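Local structure of glycosyl hydrolase (Rhizobium leguminosarum bv. trifolii, 5NDX) at residues F358-K362 and L486-P492; W456-D461 and V472-P478; E480-A484 and H593-P597. The protein probably hydrolyses O-glycosidic bonds as a family 39 glycoside hydrolase, being the bacterial orthologue of human alpha-L-iduronidase. The protein carries 2 engineered substitutions. One frame throughout, in Å; residues are numbered along the deposited sequence. Where two conformers were deposited one is given.

Interaction 1 of 3, residues F358-K362 and L486-P492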
ATOM      1  N   PHE A 358      22.245  -6.878  -1.012  1.00 40.34           N
ATOM      2  CA  PHE A 358      20.919  -7.463  -0.804  1.00 39.60           C
ATOM      3  C   PHE A 358      20.161  -7.490  -2.085  1.00 37.70           C
ATOM      4  O   PHE A 358      20.456  -6.727  -3.004  1.00 36.97           O
ATOM      5  CB  PHE A 358      20.080  -6.698   0.260  1.00 39.52           C
ATOM      6  CG  PHE A 358      19.646  -5.327  -0.192  1.00 40.24           C
ATOM      7  CD1 PHE A 358      20.535  -4.244  -0.140  1.00 42.41           C
ATOM      8  CD2 PHE A 358      18.378  -5.114  -0.720  1.00 37.94           C
ATOM      9  CE1 PHE A 358      20.156  -2.994  -0.617  1.00 41.00           C
ATOM     10  CE2 PHE A 358      18.008  -3.881  -1.186  1.00 38.23           C
ATOM     11  CZ  PHE A 358      18.887  -2.814  -1.127  1.00 39.92           C
ATOM     12  N   ASP A 359      19.171  -8.371  -2.114  1.00 35.74           N
ATOM     13  CA  ASP A 359      18.154  -8.409  -3.125  1.00 36.50           C
ATOM     14  C   ASP A 359      16.807  -8.485  -2.421  1.00 36.42           C
ATOM     15  O   ASP A 359      16.650  -9.201  -1.402  1.00 35.64           O
ATOM     16  CB  ASP A 359      18.367  -9.597  -4.045  1.00 37.98           C
ATOM     17  CG  ASP A 359      19.466  -9.352  -5.076  1.00 40.34           C
ATOM     18  OD1 ASP A 359      19.188  -8.660  -6.066  1.00 41.69           O
ATOM     19  OD2 ASP A 359      20.602  -9.848  -4.893  1.00 41.14           O
ATOM     20  N   ILE A 360      15.835  -7.794  -3.001  1.00 33.91           N
ATOM     21  CA  ILE A 360      14.457  -7.881  -2.555  1.00 34.04           C
ATOM     22  C   ILE A 360      13.556  -8.311  -3.700  1.00 34.34           C
ATOM     23  O   ILE A 360      13.706  -7.869  -4.841  1.00 31.24           O
ATOM     24  CB  ILE A 360      13.914  -6.575  -1.945  1.00 34.60           C
ATOM     25  CG1 ILE A 360      14.145  -5.366  -2.841  1.00 35.16           C
ATOM     26  CG2 ILE A 360      14.538  -6.403  -0.581  1.00 35.35           C
ATOM     27  CD1 ILE A 360      13.610  -4.077  -2.255  1.00 37.35           C
ATOM     28  N   ILE A 361      12.628  -9.213  -3.354  1.00 32.94           N
ATOM     29  CA  ILE A 361      11.669  -9.728  -4.258  1.00 32.16           C
ATOM     30  C   ILE A 361      10.250  -9.345  -3.782  1.00 31.57           C
ATOM     31  O   ILE A 361       9.911  -9.530  -2.622  1.00 31.99           O
ATOM     32  CB  ILE A 361      11.820 -11.245  -4.354  1.00 31.75           C
ATOM     33  CG1 ILE A 361      13.190 -11.654  -4.891  1.00 33.42           C
ATOM     34  CG2 ILE A 361      10.750 -11.840  -5.231  1.00 31.41           C
ATOM     35  CD1 ILE A 361      13.504 -11.221  -6.323  1.00 35.17           C
ATOM     36  N   LYS A 362       9.448  -8.803  -4.672  1.00 31.34           N
ATOM     37  CA  LYS A 362       8.027  -8.464  -4.399  1.00 32.02           C
ATOM     38  C   LYS A 362       7.155  -9.607  -4.027  1.00 29.70           C
ATOM     39  O   LYS A 362       7.162 -10.645  -4.657  1.00 29.20           O
ATOM     40  CB  LYS A 362       7.367  -7.820  -5.625  1.00 34.61           C
ATOM     41  CG  LYS A 362       7.796  -6.427  -5.808  1.00 38.84           C
ATOM     42  CD  LYS A 362       7.530  -5.701  -7.154  1.00 40.41           C
ATOM     43  CE  LYS A 362       6.294  -6.009  -7.893  1.00 39.17           C
ATOM     44  NZ  LYS A 362       6.090  -5.000  -9.034  1.00 38.89           N
ATOM     45  N   LEU A 486      12.911 -15.281 -10.411  1.00 33.17           N
ATOM     46  CA  LEU A 486      12.018 -14.724  -9.397  1.00 33.38           C
ATOM     47  C   LEU A 486      11.483 -13.376  -9.783  1.00 32.46           C
ATOM     48  O   LEU A 486      10.293 -13.086  -9.568  1.00 30.15           O
ATOM     49  CB  LEU A 486      12.700 -14.619  -8.011  1.00 34.93           C
ATOM     50  CG  LEU A 486      13.146 -15.929  -7.350  1.00 36.09           C
ATOM     51  CD1 LEU A 486      13.700 -15.629  -5.986  1.00 36.51           C
ATOM     52  CD2 LEU A 486      12.074 -16.996  -7.212  1.00 35.35           C
ATOM     53  N   ARG A 487      12.332 -12.533 -10.357  1.00 33.20           N
ATOM     54  CA  ARG A 487      11.901 -11.210 -10.772  1.00 33.78           C
ATOM     55  C   ARG A 487      10.932 -11.241 -11.991  1.00 34.57           C
ATOM     56  O   ARG A 487      10.153 -10.282 -12.181  1.00 34.70           O
ATOM     57  CB  ARG A 487      13.114 -10.285 -11.058  1.00 35.42           C
ATOM     58  CG  ARG A 487      13.894  -9.974  -9.805  1.00 37.04           C
ATOM     59  CD  ARG A 487      14.804  -8.783  -9.955  1.00 39.70           C
ATOM     60  NE  ARG A 487      15.151  -8.225  -8.653  1.00 39.94           N
ATOM     61  CZ  ARG A 487      16.265  -8.514  -8.007  1.00 40.91           C
ATOM     62  NH1 ARG A 487      17.175  -9.314  -8.551  1.00 42.73           N
ATOM     63  NH2 ARG A 487      16.473  -8.003  -6.811  1.00 39.36           N
ATOM     64  N   ARG A 488      10.993 -12.271 -12.832  1.00 33.75           N
ATOM     65  CA  ARG A 488       9.943 -12.469 -13.860  1.00 36.45           C
ATOM     66  C   ARG A 488       8.609 -12.822 -13.180  1.00 33.43           C
ATOM     67  O   ARG A 488       7.558 -12.244 -13.503  1.00 30.92           O
ATOM     68  CB  ARG A 488      10.337 -13.548 -14.867  1.00 41.44           C
ATOM     69  CG  ARG A 488       9.343 -13.897 -16.001  1.00 49.29           C
ATOM     70  CD  ARG A 488       9.828 -15.058 -16.924  1.00 54.36           C
ATOM     71  NE  ARG A 488      11.329 -15.234 -16.941  1.00 67.27           N
ATOM     72  CZ  ARG A 488      12.070 -16.285 -16.456  1.00 69.93           C
ATOM     73  NH1 ARG A 488      11.515 -17.385 -15.895  1.00 68.54           N
ATOM     74  NH2 ARG A 488      13.424 -16.240 -16.532  1.00 67.74           N
ATOM     75  N   ALA A 489       8.678 -13.733 -12.214  1.00 31.36           N
ATOM     76  CA  ALA A 489       7.506 -14.202 -11.510  1.00 31.59           C
ATOM     77  C   ALA A 489       6.905 -13.175 -10.585  1.00 32.00           C
ATOM     78  O   ALA A 489       5.700 -13.278 -10.305  1.00 31.15           O
ATOM     79  CB  ALA A 489       7.802 -15.492 -10.718  1.00 31.35           C
ATOM     80  N   GLN A 490       7.674 -12.172 -10.147  1.00 30.58           N
ATOM     81  CA  GLN A 490       7.186 -11.266  -9.122  1.00 31.04           C
ATOM     82  C   GLN A 490       6.230 -10.218  -9.659  1.00 31.58           C
ATOM     83  O   GLN A 490       5.524  -9.596  -8.867  1.00 31.86           O
ATOM     84  CB  GLN A 490       8.319 -10.511  -8.417  1.00 31.67           C
ATOM     85  CG  GLN A 490       8.885  -9.296  -9.185  1.00 31.44           C
ATOM     86  CD  GLN A 490      10.065  -8.613  -8.519  1.00 31.41           C
ATOM     87  OE1 GLN A 490      10.578  -7.562  -9.021  1.00 36.18           O
ATOM     88  NE2 GLN A 490      10.511  -9.137  -7.431  1.00 29.06           N
ATOM     89  N   GLU A 491       6.223 -10.021 -10.980  1.00 32.31           N
ATOM     90  CA  GLU A 491       5.427  -8.963 -11.593  1.00 33.22           C
ATOM     91  C   GLU A 491       3.985  -9.401 -11.838  1.00 31.56           C
ATOM     92  O   GLU A 491       3.752 -10.526 -12.288  1.00 30.93           O
ATOM     93  CB  GLU A 491       6.031  -8.502 -12.934  1.00 34.69           C
ATOM     94  CG  GLU A 491       7.475  -7.964 -12.878  1.00 35.21           C
ATOM     95  CD  GLU A 491       7.716  -6.853 -11.864  1.00 36.84           C
ATOM     96  OE1 GLU A 491       6.741  -6.143 -11.467  1.00 36.32           O
ATOM     97  OE2 GLU A 491       8.926  -6.658 -11.487  1.00 39.86           O
ATOM     98  N   PRO A 492       3.018  -8.509 -11.572  1.00 31.87           N
ATOM     99  CA  PRO A 492       1.597  -8.844 -11.855  1.00 32.32           C
ATOM    100  C   PRO A 492       1.497  -9.395 -13.273  1.00 31.90           C
ATOM    101  O   PRO A 492       1.903  -8.744 -14.247  1.00 31.94           O
ATOM    102  CB  PRO A 492       0.902  -7.501 -11.732  1.00 32.99           C
ATOM    103  CG  PRO A 492       1.692  -6.794 -10.701  1.00 31.96           C
ATOM    104  CD  PRO A 492       3.137  -7.200 -10.924  1.00 31.20           C
TER
HETATM  105  O   HOH W   1      13.177  -6.797  -7.312  1.00 39.66           O
HETATM  106  O   HOH W   2       5.061 -10.913  -6.438  1.00 32.45           O
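With CG of Arg-487 set opposite its carbonyl carbon (chi1 -67°) and the chain extended as far as NE, the guanidinium runs from the helix to strand 358-362 and meets Asp-359. The grip is end-on to a single oxygen. NH2 of Arg-487 lies 2.9 Å from OD1 of Asp-359 on its anti lone pair, while NH1 of Arg-487 meets the same OD1 at 3.3 Å from above the carboxylate plane. The other oxygen, OD2, turns to Arg-549 and the backbone of Leu-546. Water 1 bridges NE of Arg-487 and O of Ile-360. CD1 of Ile-361 lies over one guanidinium face, toward its rim, 3.7 Å from CG of Arg-487, and also packs on CB of Leu-486. At the strand's end, a bend at chi3 (35°) brings NZ of Lys-362 to within 2.8 Å of OE1 of Glu-491 in a second salt bridge, and Glu-370 takes the same amine. A methionine in place of Arg-487 would probably leave OD1 of Asp-359 without either of its Arg-487 donors and water 1 without its NE-H. Both ion pairs are buried, and Arg-487, together with Arg-549, probably offsets the charges of Asp-359 and nearby Glu-551 where strand meets helix.

Interaction 2 of 3, residues W456-D461 and V472-P478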
ATOM      1  N   TRP A 456      10.425 -19.893  -6.138  1.00 32.81           N
ATOM      2  CA  TRP A 456      11.567 -20.042  -5.272  1.00 33.58           C
ATOM      3  C   TRP A 456      11.632 -21.405  -4.578  1.00 34.26           C
ATOM      4  O   TRP A 456      12.710 -22.016  -4.528  1.00 33.04           O
ATOM      5  CB  TRP A 456      11.515 -18.954  -4.205  1.00 34.96           C
ATOM      6  CG  TRP A 456      12.611 -18.998  -3.160  1.00 36.57           C
ATOM      7  CD1 TRP A 456      13.958 -18.830  -3.360  1.00 37.64           C
ATOM      8  CD2 TRP A 456      12.435 -19.188  -1.756  1.00 35.90           C
ATOM      9  NE1 TRP A 456      14.617 -18.879  -2.168  1.00 36.99           N
ATOM     10  CE2 TRP A 456      13.706 -19.091  -1.162  1.00 37.57           C
ATOM     11  CE3 TRP A 456      11.322 -19.426  -0.941  1.00 35.17           C
ATOM     12  CZ2 TRP A 456      13.904 -19.244   0.228  1.00 37.96           C
ATOM     13  CZ3 TRP A 456      11.511 -19.571   0.440  1.00 37.85           C
ATOM     14  CH2 TRP A 456      12.797 -19.457   1.010  1.00 38.10           C
ATOM     15  N   GLU A 457      10.493 -21.881  -4.063  1.00 33.27           N
ATOM     16  CA  GLU A 457      10.459 -23.168  -3.389  1.00 34.87           C
ATOM     17  C   GLU A 457      10.836 -24.284  -4.364  1.00 35.73           C
ATOM     18  O   GLU A 457      11.388 -25.274  -3.961  1.00 32.85           O
ATOM     19  CB  GLU A 457       9.073 -23.477  -2.783  1.00 35.61           C
ATOM     20  CG  GLU A 457       8.792 -22.688  -1.531  1.00 37.87           C
ATOM     21  CD  GLU A 457       7.429 -22.991  -0.883  1.00 39.44           C
ATOM     22  OE1 GLU A 457       6.902 -24.132  -0.959  1.00 41.20           O
ATOM     23  OE2 GLU A 457       6.903 -22.040  -0.284  1.00 40.50           O
ATOM     24  N   ALA A 458      10.513 -24.123  -5.641  1.00 35.77           N
ATOM     25  CA  ALA A 458      10.846 -25.158  -6.646  1.00 36.27           C
ATOM     26  C   ALA A 458      12.273 -24.971  -7.194  1.00 36.23           C
ATOM     27  O   ALA A 458      12.716 -25.803  -7.961  1.00 36.69           O
ATOM     28  CB  ALA A 458       9.825 -25.180  -7.799  1.00 34.45           C
ATOM     29  N   GLN A 459      12.985 -23.909  -6.835  1.00 35.77           N
ATOM     30  CA  GLN A 459      14.341 -23.731  -7.343  1.00 38.28           C
ATOM     31  C   GLN A 459      15.306 -24.654  -6.571  1.00 39.71           C
ATOM     32  O   GLN A 459      15.278 -24.666  -5.336  1.00 40.39           O
ATOM     33  CB  GLN A 459      14.798 -22.284  -7.193  1.00 38.75           C
ATOM     34  CG  GLN A 459      14.219 -21.350  -8.232  1.00 38.32           C
ATOM     35  CD  GLN A 459      14.543 -19.895  -7.980  1.00 37.94           C
ATOM     36  OE1 GLN A 459      14.884 -19.484  -6.880  1.00 37.81           O
ATOM     37  NE2 GLN A 459      14.399 -19.107  -9.001  1.00 36.62           N
ATOM     38  N   ARG A 460      16.161 -25.391  -7.277  1.00 40.42           N
ATOM     39  CA  ARG A 460      17.150 -26.259  -6.594  1.00 43.91           C
ATOM     40  C   ARG A 460      18.238 -25.403  -5.979  1.00 44.13           C
ATOM     41  O   ARG A 460      18.756 -24.485  -6.625  1.00 42.92           O
ATOM     42  CB  ARG A 460      17.753 -27.310  -7.524  1.00 51.49           C
ATOM     43  CG  ARG A 460      18.657 -28.387  -6.844  1.00 58.54           C
ATOM     44  CD  ARG A 460      19.107 -29.451  -7.862  1.00 65.84           C
ATOM     45  NE  ARG A 460      19.777 -28.811  -9.021  1.00 72.99           N
ATOM     46  CZ  ARG A 460      19.247 -28.534 -10.238  1.00 78.62           C
ATOM     47  NH1 ARG A 460      17.989 -28.848 -10.572  1.00 81.66           N
ATOM     48  NH2 ARG A 460      20.007 -27.929 -11.165  1.00 76.98           N
ATOM     49  N   ASP A 461      18.529 -25.651  -4.702  1.00 41.98           N
ATOM     50  CA  ASP A 461      19.574 -24.926  -4.008  1.00 44.03           C
ATOM     51  C   ASP A 461      20.870 -25.523  -4.498  1.00 46.19           C
ATOM     52  O   ASP A 461      21.160 -26.713  -4.261  1.00 44.85           O
ATOM     53  CB  ASP A 461      19.420 -25.084  -2.505  1.00 45.17           C
ATOM     54  CG  ASP A 461      20.433 -24.317  -1.729  1.00 46.04           C
ATOM     55  OD1 ASP A 461      21.432 -23.847  -2.319  1.00 46.89           O
ATOM     56  OD2 ASP A 461      20.234 -24.235  -0.491  1.00 48.15           O
ATOM     57  N   VAL A 472      17.544 -30.052  -2.389  1.00 47.11           N
ATOM     58  CA  VAL A 472      16.505 -29.267  -1.709  1.00 45.08           C
ATOM     59  C   VAL A 472      16.254 -27.991  -2.503  1.00 44.51           C
ATOM     60  O   VAL A 472      17.045 -27.625  -3.396  1.00 41.27           O
ATOM     61  CB  VAL A 472      16.886 -28.887  -0.256  1.00 47.96           C
ATOM     62  CG1 VAL A 472      17.247 -30.126   0.568  1.00 49.53           C
ATOM     63  CG2 VAL A 472      18.014 -27.863  -0.174  1.00 48.12           C
ATOM     64  N   GLY A 473      15.171 -27.315  -2.142  1.00 41.17           N
ATOM     65  CA  GLY A 473      14.700 -26.134  -2.817  1.00 41.21           C
ATOM     66  C   GLY A 473      14.906 -24.906  -1.982  1.00 40.07           C
ATOM     67  O   GLY A 473      15.649 -24.944  -1.046  1.00 41.03           O
ATOM     68  N   ALA A 474      14.290 -23.795  -2.369  1.00 38.16           N
ATOM     69  CA  ALA A 474      14.267 -22.612  -1.557  1.00 39.41           C
ATOM     70  C   ALA A 474      15.676 -22.077  -1.189  1.00 40.43           C
ATOM     71  O   ALA A 474      15.984 -21.863  -0.012  1.00 40.09           O
ATOM     72  CB  ALA A 474      13.427 -22.888  -0.302  1.00 40.55           C
ATOM     73  N   PRO A 475      16.530 -21.849  -2.193  1.00 39.74           N
ATOM     74  CA  PRO A 475      17.892 -21.418  -1.890  1.00 41.26           C
ATOM     75  C   PRO A 475      17.920 -20.112  -1.108  1.00 42.20           C
ATOM     76  O   PRO A 475      17.254 -19.142  -1.504  1.00 43.11           O
ATOM     77  CB  PRO A 475      18.533 -21.226  -3.269  1.00 40.78           C
ATOM     78  CG  PRO A 475      17.399 -21.106  -4.205  1.00 40.21           C
ATOM     79  CD  PRO A 475      16.305 -21.951  -3.637  1.00 39.76           C
ATOM     80  N   PRO A 476      18.635 -20.099   0.026  1.00 42.66           N
ATOM     81  CA  PRO A 476      18.746 -18.833   0.724  1.00 42.44           C
ATOM     82  C   PRO A 476      19.632 -17.831   0.035  1.00 41.82           C
ATOM     83  O   PRO A 476      19.430 -16.671   0.238  1.00 42.00           O
ATOM     84  CB  PRO A 476      19.253 -19.211   2.130  1.00 44.84           C
ATOM     85  CG  PRO A 476      19.596 -20.647   2.091  1.00 44.72           C
ATOM     86  CD  PRO A 476      18.905 -21.269   0.914  1.00 44.46           C
ATOM     87  N   ALA A 477      20.551 -18.262  -0.837  1.00 42.11           N
ATOM     88  CA  ALA A 477      21.301 -17.352  -1.684  1.00 43.81           C
ATOM     89  C   ALA A 477      21.149 -17.740  -3.152  1.00 41.84           C
ATOM     90  O   ALA A 477      22.027 -18.373  -3.734  1.00 41.00           O
ATOM     91  CB  ALA A 477      22.779 -17.361  -1.257  1.00 46.54           C
ATOM     92  N   PRO A 478      20.039 -17.316  -3.788  1.00 39.90           N
ATOM     93  CA  PRO A 478      19.823 -17.754  -5.161  1.00 38.57           C
ATOM     94  C   PRO A 478      20.942 -17.280  -6.071  1.00 39.47           C
ATOM     95  O   PRO A 478      21.573 -16.240  -5.776  1.00 38.63           O
ATOM     96  CB  PRO A 478      18.523 -17.047  -5.533  1.00 39.23           C
ATOM     97  CG  PRO A 478      17.791 -16.911  -4.220  1.00 38.11           C
ATOM     98  CD  PRO A 478      18.869 -16.614  -3.243  1.00 38.61           C
TER
HETATM   99  O   HOH W   3      20.170 -29.040  -3.360  1.00 43.01           O
HETATM  100  O   HOH W   4      21.600 -21.114  -1.567  1.00 43.18           O
HETATM  101  O   HOH W   5      17.881 -24.568   0.879  1.00 51.81           O
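Val-472 opens the pairing with Asp-461: its carbonyl O takes the N-H of Asp-461 at 2.8 Å, almost straight (177°), and CG2 of Val-472 packs on CB of Asp-461. Water 3 joins N of Val-472 to O of Asp-461. At Gly-473 the chain comes hard against the turn after the helix, with CA of Gly-473 3.0 Å from O of Gln-459 in a CA-H...O contact; a CB here would run into O of Glu-457. Ala-474 passes over the indole of Trp-456. Its CB sits 3.6 Å from the centroid of the Trp-456 six-membered ring, nearly on the ring normal, a clear CH-pi contact, while its N makes a weak bond to O of Trp-456. With CG of Trp-456 anti to the backbone N (chi1 177°), the indole lies along the incoming loop and its NE1 hydrogen-bonds O of Pro-475 at 2.7 Å, near the ring plane. The Pro-475 ring lies between CB of Gln-459 and the carboxylate carbon of Asp-461. Pro-476 brings CD to 3.5 Å from OD2 of Asp-461, whose OD1 is hydrogen-bonded to OG of Ser-463. Water 4 connects that OD1 with N of Ala-477, and CG of Pro-478 closes at the indole edge. Trp-320 stacks on the same indole, and NE2 of Gln-459 donates a hydrogen bond to O of Gln-482. The turn following helix 452-457 and the proline-rich approach to helix 480-489 are thus joined mostly through backbone carbonyls, the indole N-H and waters, a largely neutral chemistry round the buried carboxylate of Asp-461, which Ser-463 and waters 4 and 5 meet.

Interaction 3 of 3, residues E480-A484 and H593-P597. With SO4 (sulfate ion), chain D.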
ATOM      1  N   GLU A 480      22.306 -15.681  -9.732  1.00 43.08           N
ATOM      2  CA  GLU A 480      21.806 -14.614 -10.572  1.00 43.60           C
ATOM      3  C   GLU A 480      20.661 -15.107 -11.450  1.00 39.79           C
ATOM      4  O   GLU A 480      19.621 -14.453 -11.510  1.00 41.31           O
ATOM      5  CB  GLU A 480      22.913 -13.991 -11.429  1.00 45.49           C
ATOM      6  CG  GLU A 480      22.378 -12.894 -12.330  1.00 49.58           C
ATOM      7  CD  GLU A 480      23.459 -12.135 -13.143  1.00 55.31           C
ATOM      8  OE1 GLU A 480      24.659 -12.448 -13.015  1.00 57.91           O
ATOM      9  OE2 GLU A 480      23.081 -11.206 -13.899  1.00 57.26           O
ATOM     10  N   ALA A 481      20.843 -16.221 -12.137  1.00 39.05           N
ATOM     11  CA  ALA A 481      19.771 -16.768 -12.982  1.00 41.28           C
ATOM     12  C   ALA A 481      18.482 -17.053 -12.180  1.00 39.36           C
ATOM     13  O   ALA A 481      17.392 -16.845 -12.678  1.00 40.41           O
ATOM     14  CB  ALA A 481      20.216 -18.037 -13.708  1.00 41.45           C
ATOM     15  N   GLN A 482      18.625 -17.518 -10.950  1.00 39.46           N
ATOM     16  CA  GLN A 482      17.461 -17.785 -10.064  1.00 38.43           C
ATOM     17  C   GLN A 482      16.715 -16.516  -9.677  1.00 37.25           C
ATOM     18  O   GLN A 482      15.488 -16.452  -9.754  1.00 35.78           O
ATOM     19  CB  GLN A 482      17.896 -18.576  -8.838  1.00 37.90           C
ATOM     20  CG  GLN A 482      18.138 -20.023  -9.203  1.00 37.68           C
ATOM     21  CD  GLN A 482      18.795 -20.844  -8.101  1.00 38.25           C
ATOM     22  OE1 GLN A 482      19.452 -20.313  -7.204  1.00 38.12           O
ATOM     23  NE2 GLN A 482      18.539 -22.152  -8.127  1.00 37.76           N
ATOM     24  N   PHE A 483      17.475 -15.483  -9.364  1.00 36.41           N
ATOM     25  CA  PHE A 483      16.911 -14.178  -9.150  1.00 36.82           C
ATOM     26  C   PHE A 483      16.183 -13.601 -10.382  1.00 36.33           C
ATOM     27  O   PHE A 483      15.126 -12.973 -10.215  1.00 34.02           O
ATOM     28  CB  PHE A 483      17.952 -13.188  -8.661  1.00 37.57           C
ATOM     29  CG  PHE A 483      18.177 -13.208  -7.165  1.00 37.30           C
ATOM     30  CD1 PHE A 483      17.130 -13.015  -6.288  1.00 37.87           C
ATOM     31  CD2 PHE A 483      19.458 -13.347  -6.641  1.00 38.94           C
ATOM     32  CE1 PHE A 483      17.330 -13.000  -4.915  1.00 37.80           C
ATOM     33  CE2 PHE A 483      19.675 -13.319  -5.277  1.00 39.05           C
ATOM     34  CZ  PHE A 483      18.604 -13.180  -4.406  1.00 39.80           C
ATOM     35  N   ALA A 484      16.704 -13.840 -11.581  1.00 35.88           N
ATOM     36  CA  ALA A 484      16.066 -13.373 -12.811  1.00 35.62           C
ATOM     37  C   ALA A 484      14.728 -14.125 -12.967  1.00 36.38           C
ATOM     38  O   ALA A 484      13.727 -13.541 -13.361  1.00 35.44           O
ATOM     39  CB  ALA A 484      16.961 -13.575 -14.065  1.00 34.84           C
ATOM     40  N   HIS A 593      17.357  -3.768 -12.418  1.00 35.25           N
ATOM     41  CA  HIS A 593      18.160  -4.448 -13.442  1.00 37.79           C
ATOM     42  C   HIS A 593      19.455  -5.009 -12.858  1.00 39.01           C
ATOM     43  O   HIS A 593      20.186  -4.268 -12.201  1.00 40.15           O
ATOM     44  CB  HIS A 593      18.575  -3.466 -14.557  1.00 42.04           C
ATOM     45  CG  HIS A 593      19.198  -4.156 -15.731  1.00 43.48           C
ATOM     46  ND1 HIS A 593      20.330  -3.687 -16.369  1.00 43.44           N
ATOM     47  CD2 HIS A 593      18.868  -5.324 -16.344  1.00 42.95           C
ATOM     48  CE1 HIS A 593      20.630  -4.501 -17.371  1.00 43.17           C
ATOM     49  NE2 HIS A 593      19.777  -5.513 -17.365  1.00 44.08           N
ATOM     50  N   MET A 594      19.744  -6.270 -13.130  1.00 40.72           N
ATOM     51  CA  MET A 594      20.935  -6.984 -12.647  0.50 44.11           C
ATOM     52  C   MET A 594      22.047  -6.956 -13.728  1.00 44.18           C
ATOM     53  O   MET A 594      21.758  -7.145 -14.921  1.00 42.25           O
ATOM     54  CB  MET A 594      20.565  -8.449 -12.333  0.50 46.88           C
ATOM     55  CG  MET A 594      19.304  -8.651 -11.459  0.50 48.72           C
ATOM     56  SD  MET A 594      18.762 -10.386 -11.229  0.50 51.63           S
ATOM     57  CE  MET A 594      20.102 -10.906 -10.158  0.50 52.81           C
ATOM     58  N   SER A 595      23.289  -6.737 -13.308  1.00 46.49           N
ATOM     59  CA  SER A 595      24.482  -6.850 -14.184  1.00 48.28           C
ATOM     60  C   SER A 595      24.405  -5.979 -15.435  1.00 47.13           C
ATOM     61  O   SER A 595      24.325  -6.487 -16.534  1.00 48.72           O
ATOM     62  CB  SER A 595      24.686  -8.321 -14.555  1.00 50.36           C
ATOM     63  OG  SER A 595      24.787  -9.078 -13.356  1.00 51.21           O
ATOM     64  N   PRO A 596      24.370  -4.664 -15.265  1.00 45.72           N
ATOM     65  CA  PRO A 596      24.396  -3.828 -16.448  1.00 51.40           C
ATOM     66  C   PRO A 596      25.707  -4.010 -17.232  1.00 53.33           C
ATOM     67  O   PRO A 596      26.748  -4.179 -16.614  1.00 53.34           O
ATOM     68  CB  PRO A 596      24.354  -2.411 -15.878  1.00 48.80           C
ATOM     69  CG  PRO A 596      24.905  -2.530 -14.517  1.00 48.00           C
ATOM     70  CD  PRO A 596      24.473  -3.877 -14.032  1.00 47.01           C
ATOM     71  N   PRO A 597      25.649  -3.963 -18.567  1.00 58.39           N
ATOM     72  CA  PRO A 597      26.902  -3.966 -19.328  1.00 59.69           C
ATOM     73  C   PRO A 597      27.659  -2.652 -19.131  1.00 61.30           C
ATOM     74  O   PRO A 597      27.161  -1.722 -18.498  1.00 58.92           O
ATOM     75  CB  PRO A 597      26.429  -4.139 -20.770  1.00 60.45           C
ATOM     76  CG  PRO A 597      25.085  -3.483 -20.800  1.00 62.23           C
ATOM     77  CD  PRO A 597      24.487  -3.641 -19.422  1.00 59.26           C
TER
HETATM   78  S   SO4 D 703      25.895 -16.700  -9.870  1.00 88.36           S
HETATM   79  O1  SO4 D 703      26.147 -18.155  -9.673  1.00 92.39           O
HETATM   80  O2  SO4 D 703      24.984 -16.528 -11.017  1.00 89.86           O
HETATM   81  O3  SO4 D 703      25.294 -16.084  -8.653  1.00 80.49           O
HETATM   82  O4  SO4 D 703      27.175 -16.008 -10.178  1.00103.04           O
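Glu-480 reaches out to Met-594 and Ser-595 from the first turn of helix 480-489, and its side chain can be followed atom by atom. CB lies beside the bound sulfate, 3.3 Å from O2 of that ion. CG, anti to the backbone N (chi1 179°), points the chain across to strand 590-594 and meets the methyl CE of Met-594 at 3.7 Å; the methionine was modelled in two conformers, and its contacts here are those of one of them. From CG onward the chain stays extended and carries the carboxylate out to the residue that follows the strand. At the tip, OE2 of Glu-480 accepts a hydrogen bond from OG of Ser-595 at 2.8 Å. The serine comes from above the carboxylate plane, 44° out of it, and its CB rests near the same oxygen. One turn further along the helix, CB of Phe-483 takes the Met-594 methyl CE at 3.5 Å in that same conformer. The methyl stands obliquely to the Phe-483 ring, which meets Phe-329 edge-to-face. Arg-549, from strand 549-557, touches Glu-480, Phe-483, Met-594 and Ser-595. The helix here meets the C-terminal strands, whose three- and four-stranded antiparallel sheets are consistent with the fibronectin type III-like domain of human alpha-L-iduronidase. The sulfate, probably from the crystallisation liquor, is held by the backbone N-H of Glu-480, which gives to both its O2 (3.1 Å) and O3. The helix N-terminus would probably favour the anion there. Across the two segments, one hydroxyl-carboxylate hydrogen bond stands beside a small apolar patch, a modest link at the surface.

Overall arrangement
Helix 480-489 is the element common to interactions 1 and 3, and the loop of interaction 2 leads into it. Interaction 1 is wholly buried, and its ionic chemistry ties the helix to strand 358-362. Interaction 3, about 11 Å away between centres, is a surface contact of the helix's first turns with the C-terminal strands; Phe-483 links the two by packing on Asp-359 and Ile-361. Interaction 2 is partly buried, lies, like interaction 3, far out from the chain's centre, and relies on backbone bonds, an indole and prolines. It reaches interaction 1 through Leu-486, which packs on Trp-456, and interaction 3 through Gln-482, which meets Gln-459 and Arg-460. All three lie away from the ligand pockets.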